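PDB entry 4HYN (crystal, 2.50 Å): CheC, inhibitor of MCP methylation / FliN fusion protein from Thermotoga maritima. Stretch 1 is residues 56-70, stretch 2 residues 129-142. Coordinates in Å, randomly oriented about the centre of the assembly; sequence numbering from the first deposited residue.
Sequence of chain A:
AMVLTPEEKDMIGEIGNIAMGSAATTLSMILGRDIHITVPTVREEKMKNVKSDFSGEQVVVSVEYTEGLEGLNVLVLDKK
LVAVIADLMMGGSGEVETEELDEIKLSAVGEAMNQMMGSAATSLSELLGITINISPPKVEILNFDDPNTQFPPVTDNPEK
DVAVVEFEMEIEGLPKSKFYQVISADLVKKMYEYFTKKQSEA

Stretch 1, residues 56-70: GEQVVVSVEYTEGLE
Stretch 2, residues 129-142: GITINISPPKVEIL

Strand 57-66 runs antiparallel to stretch 2, its axis at 154° to that of strand 138-142, and the pairing buries 1163 Å² over both sides. Extended phi/psi values, such as -114/124 at Val 60 and -150/154 at Glu 140, leave alternate amides and carbonyls facing the partner.

The first ladder pairs Gln 58 with Leu 142, Val 60 with Glu 140 and Ser 62 with Lys 138, each satisfying both peptide groups: Gln 58 N to Leu 142 O 2.9 Å and Leu 142 N to Gln 58 O 2.7 Å; Val 60 N to Glu 140 O 2.8 Å and Glu 140 N to Val 60 O 3.1 Å; Ser 62 N to Lys 138 O 3.2 Å and Lys 138 N to Ser 62 O 3.0 Å. N-H...O angles between 157° and 168° support all six.

Pro 136 and Pro 137 have no amide hydrogen to donate, and here the register shifts by one. Ser 135, chi1 p, bridges the break: its OG accepts from Glu 64 N (2.9 Å) and donates to water 2 (2.6 Å), while Ser 135 N donates to Glu 64 O (3.1 Å). Water 2 donates to Ser 62 O (3.2 Å) and Pro 136 O (2.7 Å). The second ladder follows, with Thr 66 N to Asn 133 O 2.9 Å and Asn 133 N to Thr 66 O 3.0 Å.

Val 59, Val 61 and Tyr 65 share one face with Ile 141, Val 139 and Ile 134. Val 61 (t) brings CG1 3.8 Å from Val 139 CG1; Tyr 65 (m) meets Ile 134 CG2 at its ring edge, 3.3 Å from CE2. On the face bearing Val 60 and Leu 142, buried Ser 62 (p) places OG 2.9 Å from water 1, which donates to Lys 138 O (3.0 Å).

Gly 68, phi/psi 115/-55, suits its turn: an ideal CB would lie 2.5 Å from Thr 131 O.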

# COMPACT_ATOMS: atom_id res chain seq x y z
N GLY A 56 -10.06 -14.62 -3.71
CA GLY A 56 -10.27 -14.23 -5.09
C GLY A 56 -9.00 -13.81 -5.81
O GLY A 56 -7.92 -13.81 -5.24
N GLU A 57 -9.15 -13.46 -7.08
CA GLU A 57 -8.03 -13.04 -7.91
C GLU A 57 -7.85 -11.53 -7.70
O GLU A 57 -8.78 -10.75 -7.94
CB GLU A 57 -8.35 -13.35 -9.38
CG GLU A 57 -7.14 -13.58 -10.27
CD GLU A 57 -7.54 -14.11 -11.65
OE1 GLU A 57 -7.20 -13.47 -12.67
OE2 GLU A 57 -8.19 -15.18 -11.70
N GLN A 58 -6.68 -11.13 -7.21
CA GLN A 58 -6.40 -9.72 -6.95
C GLN A 58 -5.08 -9.22 -7.54
O GLN A 58 -4.27 -10.00 -8.05
CB GLN A 58 -6.43 -9.46 -5.45
CG GLN A 58 -7.79 -9.77 -4.83
CD GLN A 58 -8.00 -9.16 -3.47
OE1 GLN A 58 -8.68 -9.74 -2.62
NE2 GLN A 58 -7.44 -7.98 -3.25
N VAL A 59 -4.87 -7.91 -7.46
CA VAL A 59 -3.67 -7.29 -7.98
C VAL A 59 -2.74 -6.88 -6.85
O VAL A 59 -3.17 -6.21 -5.91
CB VAL A 59 -4.01 -6.06 -8.85
CG1 VAL A 59 -2.74 -5.34 -9.31
CG2 VAL A 59 -4.85 -6.49 -10.05
N VAL A 60 -1.49 -7.32 -6.91
CA VAL A 60 -0.52 -6.97 -5.89
C VAL A 60 0.55 -6.11 -6.53
O VAL A 60 1.12 -6.46 -7.57
CB VAL A 60 0.12 -8.21 -5.20
CG1 VAL A 60 -0.97 -9.07 -4.57
CG2 VAL A 60 0.92 -9.02 -6.19
N VAL A 61 0.75 -4.92 -5.95
CA VAL A 61 1.74 -3.98 -6.45
C VAL A 61 2.81 -3.90 -5.38
O VAL A 61 2.53 -3.52 -4.24
CB VAL A 61 1.14 -2.57 -6.68
CG1 VAL A 61 2.11 -1.72 -7.47
CG2 VAL A 61 -0.20 -2.66 -7.39
N SER A 62 4.03 -4.28 -5.73
CA SER A 62 5.11 -4.24 -4.77
C SER A 62 6.26 -3.34 -5.18
O SER A 62 6.55 -3.16 -6.37
CB SER A 62 5.63 -5.66 -4.47
OG SER A 62 5.96 -6.35 -5.66
N VAL A 63 6.92 -2.79 -4.18
CA VAL A 63 8.03 -1.89 -4.37
C VAL A 63 9.14 -2.28 -3.38
O VAL A 63 8.87 -2.69 -2.25
CB VAL A 63 7.54 -0.42 -4.20
CG1 VAL A 63 8.04 0.20 -2.91
CG2 VAL A 63 7.90 0.40 -5.43
N GLU A 64 10.38 -2.22 -3.84
CA GLU A 64 11.51 -2.57 -3.00
C GLU A 64 12.17 -1.31 -2.45
O GLU A 64 12.49 -0.39 -3.20
CB GLU A 64 12.53 -3.38 -3.81
CG GLU A 64 13.58 -4.08 -2.99
CD GLU A 64 13.06 -5.31 -2.30
OE1 GLU A 64 13.31 -5.47 -1.08
OE2 GLU A 64 12.40 -6.13 -2.99
N TYR A 65 12.35 -1.28 -1.13
CA TYR A 65 12.98 -0.14 -0.46
C TYR A 65 14.50 -0.28 -0.41
O TYR A 65 15.02 -1.34 -0.09
CB TYR A 65 12.44 0.02 0.96
CG TYR A 65 11.11 0.72 1.06
CD1 TYR A 65 10.18 0.34 2.01
CD2 TYR A 65 10.80 1.79 0.23
CE1 TYR A 65 8.96 1.00 2.14
CE2 TYR A 65 9.59 2.46 0.35
CZ TYR A 65 8.68 2.06 1.31
OH TYR A 65 7.47 2.71 1.44
N THR A 66 15.19 0.81 -0.70
CA THR A 66 16.65 0.83 -0.69
C THR A 66 17.21 2.06 0.03
O THR A 66 16.60 3.13 0.02
CB THR A 66 17.23 0.70 -2.14
OG1 THR A 66 18.57 1.20 -2.19
CG2 THR A 66 16.37 1.44 -3.16
N GLU A 67 18.37 1.88 0.68
CA GLU A 67 19.08 2.91 1.45
C GLU A 67 18.18 3.78 2.33
O GLU A 67 17.49 4.68 1.86
CB GLU A 67 19.96 3.79 0.55
CG GLU A 67 19.23 4.53 -0.55
CD GLU A 67 20.05 4.61 -1.82
OE1 GLU A 67 19.88 3.72 -2.69
OE2 GLU A 67 20.87 5.54 -1.95
N GLY A 68 18.24 3.53 3.64
CA GLY A 68 17.39 4.27 4.56
C GLY A 68 16.47 3.22 5.13
O GLY A 68 16.37 3.04 6.34
N LEU A 69 15.79 2.51 4.23
CA LEU A 69 14.90 1.41 4.58
C LEU A 69 15.18 0.30 3.58
O LEU A 69 15.52 0.56 2.42
CB LEU A 69 13.43 1.82 4.51
CG LEU A 69 12.91 2.75 5.60
CD1 LEU A 69 11.42 2.97 5.40
CD2 LEU A 69 13.19 2.16 6.98
N GLU A 70 15.08 -0.94 4.04
CA GLU A 70 15.30 -2.10 3.18
C GLU A 70 14.19 -3.10 3.40
O GLU A 70 13.96 -3.55 4.52
CB GLU A 70 16.65 -2.76 3.47
CG GLU A 70 17.85 -1.95 2.98
CD GLU A 70 19.19 -2.51 3.46
OE1 GLU A 70 19.21 -3.65 3.98
OE2 GLU A 70 20.21 -1.79 3.32
N GLY A 129 13.24 12.02 7.98
CA GLY A 129 14.54 12.68 7.90
C GLY A 129 15.62 11.79 7.31
O GLY A 129 16.77 11.82 7.72
N ILE A 130 15.25 10.99 6.31
CA ILE A 130 16.19 10.09 5.69
C ILE A 130 15.75 9.82 4.25
O ILE A 130 14.56 9.81 3.96
CB ILE A 130 16.27 8.76 6.48
CG1 ILE A 130 17.39 7.88 5.94
CG2 ILE A 130 14.93 8.04 6.46
CD1 ILE A 130 18.79 8.48 6.13
N THR A 131 16.70 9.66 3.35
CA THR A 131 16.39 9.40 1.95
C THR A 131 16.06 7.93 1.72
O THR A 131 16.85 7.04 2.04
CB THR A 131 17.55 9.85 1.02
OG1 THR A 131 17.54 11.28 0.91
CG2 THR A 131 17.43 9.24 -0.37
N ILE A 132 14.88 7.69 1.19
CA ILE A 132 14.43 6.34 0.90
C ILE A 132 14.17 6.21 -0.60
O ILE A 132 13.45 7.02 -1.18
CB ILE A 132 13.15 6.00 1.68
CG1 ILE A 132 13.39 6.18 3.18
CG2 ILE A 132 12.73 4.56 1.41
CD1 ILE A 132 12.13 6.15 4.02
N ASN A 133 14.80 5.23 -1.22
CA ASN A 133 14.62 5.00 -2.65
C ASN A 133 13.72 3.79 -2.92
O ASN A 133 13.69 2.84 -2.14
CB ASN A 133 15.97 4.84 -3.34
CG ASN A 133 16.78 6.12 -3.35
OD1 ASN A 133 17.98 6.12 -3.06
ND2 ASN A 133 16.13 7.24 -3.67
N ILE A 134 12.98 3.84 -4.01
CA ILE A 134 12.10 2.73 -4.38
C ILE A 134 12.33 2.26 -5.81
O ILE A 134 12.64 3.06 -6.70
CB ILE A 134 10.59 3.08 -4.22
CG1 ILE A 134 10.20 4.25 -5.12
CG2 ILE A 134 10.27 3.40 -2.78
CD1 ILE A 134 8.70 4.48 -5.19
N SER A 135 12.21 0.96 -6.01
CA SER A 135 12.34 0.36 -7.33
C SER A 135 11.02 0.63 -8.06
O SER A 135 10.03 1.02 -7.42
CB SER A 135 12.57 -1.15 -7.20
OG SER A 135 11.54 -1.79 -6.45
N PRO A 136 11.01 0.56 -9.40
CA PRO A 136 9.73 0.81 -10.08
C PRO A 136 8.71 -0.25 -9.66
O PRO A 136 9.03 -1.44 -9.57
CB PRO A 136 10.10 0.73 -11.57
CG PRO A 136 11.36 -0.13 -11.58
CD PRO A 136 12.10 0.37 -10.37
N PRO A 137 7.48 0.17 -9.32
CA PRO A 137 6.42 -0.74 -8.89
C PRO A 137 6.07 -1.86 -9.86
O PRO A 137 5.71 -1.61 -11.01
CB PRO A 137 5.23 0.20 -8.63
CG PRO A 137 5.51 1.37 -9.50
CD PRO A 137 6.99 1.56 -9.32
N LYS A 138 6.19 -3.10 -9.39
CA LYS A 138 5.88 -4.28 -10.18
C LYS A 138 4.42 -4.68 -9.94
O LYS A 138 4.03 -4.99 -8.81
CB LYS A 138 6.79 -5.45 -9.79
CG LYS A 138 6.59 -6.69 -10.66
CD LYS A 138 6.56 -7.99 -9.86
CE LYS A 138 7.89 -8.28 -9.19
NZ LYS A 138 7.85 -9.56 -8.42
N VAL A 139 3.61 -4.65 -10.99
CA VAL A 139 2.20 -5.01 -10.88
C VAL A 139 1.95 -6.41 -11.41
O VAL A 139 2.40 -6.78 -12.49
CB VAL A 139 1.28 -4.00 -11.61
CG1 VAL A 139 1.56 -2.58 -11.14
CG2 VAL A 139 1.43 -4.11 -13.12
N GLU A 140 1.27 -7.22 -10.61
CA GLU A 140 0.96 -8.56 -11.03
C GLU A 140 -0.34 -9.03 -10.41
O GLU A 140 -0.79 -8.51 -9.39
CB GLU A 140 2.11 -9.52 -10.72
CG GLU A 140 2.49 -9.64 -9.25
CD GLU A 140 3.83 -10.32 -9.03
OE1 GLU A 140 4.49 -10.68 -10.03
OE2 GLU A 140 4.24 -10.48 -7.85
N ILE A 141 -0.99 -9.95 -11.10
CA ILE A 141 -2.24 -10.50 -10.64
C ILE A 141 -1.95 -11.82 -9.93
O ILE A 141 -1.20 -12.67 -10.41
CB ILE A 141 -3.21 -10.67 -11.83
CG1 ILE A 141 -4.64 -10.85 -11.33
CG2 ILE A 141 -2.82 -11.85 -12.71
CD1 ILE A 141 -5.64 -10.68 -12.43
N LEU A 142 -2.47 -11.94 -8.71
CA LEU A 142 -2.27 -13.13 -7.91
C LEU A 142 -3.63 -13.75 -7.54
O LEU A 142 -4.53 -13.05 -7.06
CB LEU A 142 -1.47 -12.75 -6.66
CG LEU A 142 -0.94 -13.81 -5.68
CD1 LEU A 142 -0.06 -14.83 -6.39
CD2 LEU A 142 -0.13 -13.11 -4.59
O HOH W 1 3.91 -7.57 -7.31
O HOH W 2 9.55 -3.12 -7.53
O HOH W 3 7.02 -9.36 -5.38